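Local structure of xyloglucan-specific endo-beta-1,4-glucanase GH12 (Aspergillus niveus, 4NPR) at residues 137-142 / 182-187. The protein probably hydrolyses internal beta-1,4-glucosidic linkages of xyloglucan with retention of the anomeric configuration, as a family 12 glycoside hydrolase. Numbering follows the deposited sequence.
Sequences YEIMVW and YSFVAQ
Val185 sets its CG2 methyl over one face of the Trp142 indole, 4.3 Å from the centroid of the five-membered ring, a CH-pi contact displaced toward the rim. The valine reaches it because CG2 stands anti to its own carbonyl carbon, beside the backbone N. At the indole edge, in plane, sits Met140 CB, and the ring NH sends a weak bond to Met140 SD, NE1 to SD 3.7 Å. Ser183 OG packs against the same methionine, 3.7 Å from CG.

On the opposite side of the sheet, the Phe184 ring has Met140 O at its edge, 3.4 Å from CD1, while Ile139 CG2 comes up obliquely to CE1. Phe200 meets this ring edge-to-face, and Leu204 of the same helix 198-207 also touches Phe184. Tyr137 CE1 lies 4.1 Å from Tyr182 CE2, the two side chains running side by side.

Between these two layers of side chains the strands run parallel, the one parallel pairing in a mixed sheet of the GH12 beta-jelly roll. Five backbone bonds alternate across them; the shortest, Trp142 N to Phe184 O at 2.7 Å, is nearly straight (176°). The ladder thus satisfies polar groups that face each other, while neighbouring strands take others, Ile139 pairing with Met125 and Ser183 with Tyr172. Ile139, Val141 and Phe184 meet the helix through apolar groups; around Trp142 the thioether accepts the weak N-H bond and the serine hydroxyl merely lies nearby.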
loop_
_atom_site.group_PDB
_atom_site.type_symbol
_atom_site.label_atom_id
_atom_site.label_comp_id
_atom_site.label_asym_id
_atom_site.label_seq_id
_atom_site.Cartn_x
_atom_site.Cartn_y
_atom_site.Cartn_z
ATOM N N TYR A 137 -4.672 6.192 12.481
ATOM C CA TYR A 137 -5.327 5.246 11.613
ATOM C C TYR A 137 -4.519 4.833 10.420
ATOM O O TYR A 137 -3.709 5.570 9.871
ATOM C CB TYR A 137 -6.645 5.801 11.110
ATOM C CG TYR A 137 -7.704 5.801 12.144
ATOM C CD1 TYR A 137 -8.403 4.643 12.434
ATOM C CD2 TYR A 137 -8.000 6.951 12.848
ATOM C CE1 TYR A 137 -9.397 4.635 13.399
ATOM C CE2 TYR A 137 -9.008 6.972 13.809
ATOM C CZ TYR A 137 -9.705 5.805 14.084
ATOM O OH TYR A 137 -10.685 5.811 15.063
ATOM N N GLU A 138 -4.778 3.624 9.992
ATOM C CA GLU A 138 -4.219 3.173 8.766
ATOM C C GLU A 138 -5.295 2.471 7.985
ATOM O O GLU A 138 -6.019 1.640 8.539
ATOM C CB GLU A 138 -3.026 2.233 9.017
ATOM C CG GLU A 138 -2.372 1.736 7.722
ATOM C CD GLU A 138 -1.253 0.729 7.963
ATOM O OE1 GLU A 138 -0.977 0.330 9.126
ATOM O OE2 GLU A 138 -0.642 0.306 6.971
ATOM N N ILE A 139 -5.370 2.805 6.700
ATOM C CA ILE A 139 -6.280 2.157 5.776
ATOM C C ILE A 139 -5.518 1.519 4.613
ATOM O O ILE A 139 -4.757 2.169 3.890
ATOM C CB ILE A 139 -7.280 3.157 5.242
ATOM C CG1 ILE A 139 -8.208 3.599 6.361
ATOM C CG2 ILE A 139 -8.121 2.538 4.138
ATOM C CD1 ILE A 139 -7.687 4.756 7.158
ATOM N N MET A 140 -5.711 0.230 4.438
ATOM C CA MET A 140 -5.048 -0.466 3.370
ATOM C C MET A 140 -6.094 -0.948 2.385
ATOM O O MET A 140 -7.205 -1.322 2.754
ATOM C CB MET A 140 -4.255 -1.666 3.876
ATOM C CG MET A 140 -3.389 -1.425 5.092
ATOM S SD MET A 140 -2.028 -2.641 5.188
ATOM C CE MET A 140 -0.906 -2.233 3.846
ATOM N N VAL A 141 -5.701 -0.973 1.124
ATOM C CA VAL A 141 -6.543 -1.507 0.094
ATOM C C VAL A 141 -5.703 -2.460 -0.694
ATOM O O VAL A 141 -4.789 -2.055 -1.408
ATOM C CB VAL A 141 -7.131 -0.405 -0.798
ATOM C CG1 VAL A 141 -7.998 -1.041 -1.855
ATOM C CG2 VAL A 141 -7.940 0.580 0.058
ATOM N N TRP A 142 -6.006 -3.737 -0.509
ATOM C CA TRP A 142 -5.259 -4.818 -1.122
ATOM C C TRP A 142 -5.898 -5.171 -2.468
ATOM O O TRP A 142 -7.017 -5.680 -2.546
ATOM C CB TRP A 142 -5.259 -6.042 -0.220
ATOM C CG TRP A 142 -4.474 -5.934 1.054
ATOM C CD1 TRP A 142 -4.264 -4.808 1.829
ATOM C CD2 TRP A 142 -3.827 -6.992 1.729
ATOM N NE1 TRP A 142 -3.494 -5.111 2.920
ATOM C CE2 TRP A 142 -3.218 -6.453 2.887
ATOM C CE3 TRP A 142 -3.683 -8.346 1.469
ATOM C CZ2 TRP A 142 -2.466 -7.238 3.769
ATOM C CZ3 TRP A 142 -2.922 -9.136 2.351
ATOM C CH2 TRP A 142 -2.336 -8.587 3.475
ATOM N N TYR A 182 -7.555 -0.611 9.385
ATOM C CA TYR A 182 -8.592 -1.169 8.531
ATOM C C TYR A 182 -7.963 -1.637 7.240
ATOM O O TYR A 182 -7.263 -0.873 6.605
ATOM C CB TYR A 182 -9.598 -0.121 8.174
ATOM C CG TYR A 182 -10.540 0.268 9.306
ATOM C CD1 TYR A 182 -11.594 -0.581 9.694
ATOM C CD2 TYR A 182 -10.405 1.479 9.955
ATOM C CE1 TYR A 182 -12.433 -0.253 10.745
ATOM C CE2 TYR A 182 -11.273 1.837 10.981
ATOM C CZ TYR A 182 -12.265 0.962 11.378
ATOM O OH TYR A 182 -13.085 1.327 12.397
ATOM N N SER A 183 -8.232 -2.896 6.852
ATOM C CA SER A 183 -7.711 -3.476 5.618
ATOM C C SER A 183 -8.815 -4.013 4.721
ATOM O O SER A 183 -9.556 -4.900 5.117
ATOM C CB SER A 183 -6.727 -4.600 5.918
ATOM O OG SER A 183 -5.536 -4.085 6.453
ATOM N N PHE A 184 -8.896 -3.448 3.509
ATOM C CA PHE A 184 -9.859 -3.865 2.517
ATOM C C PHE A 184 -9.101 -4.831 1.639
ATOM O O PHE A 184 -8.119 -4.468 1.015
ATOM C CB PHE A 184 -10.343 -2.678 1.684
ATOM C CG PHE A 184 -11.155 -1.683 2.458
ATOM C CD1 PHE A 184 -10.547 -0.770 3.284
ATOM C CD2 PHE A 184 -12.534 -1.647 2.333
ATOM C CE1 PHE A 184 -11.297 0.139 3.993
ATOM C CE2 PHE A 184 -13.292 -0.739 3.033
ATOM C CZ PHE A 184 -12.668 0.151 3.863
ATOM N N VAL A 185 -9.534 -6.071 1.611
ATOM C CA VAL A 185 -8.837 -7.083 0.862
ATOM C C VAL A 185 -9.752 -7.581 -0.239
ATOM O O VAL A 185 -10.823 -8.186 0.043
ATOM C CB VAL A 185 -8.455 -8.261 1.760
ATOM C CG1 VAL A 185 -7.769 -9.339 0.914
ATOM C CG2 VAL A 185 -7.560 -7.799 2.924
ATOM N N ALA A 186 -9.365 -7.308 -1.484
ATOM C CA ALA A 186 -10.235 -7.636 -2.602
ATOM C C ALA A 186 -10.419 -9.148 -2.705
ATOM O O ALA A 186 -9.463 -9.906 -2.532
ATOM C CB ALA A 186 -9.688 -7.075 -3.887
ATOM N N GLN A 187 -11.651 -9.578 -2.928
ATOM C CA GLN A 187 -11.976 -11.005 -3.065
ATOM C C GLN A 187 -11.367 -11.686 -4.317
ATOM O O GLN A 187 -11.105 -12.879 -4.283
ATOM C CB GLN A 187 -13.504 -11.191 -3.047
ATOM C CG GLN A 187 -14.083 -10.764 -1.721
ATOM C CD GLN A 187 -15.548 -11.120 -1.496
ATOM O OE1 GLN A 187 -16.367 -11.266 -2.419
ATOM N NE2 GLN A 187 -15.891 -11.215 -0.229
#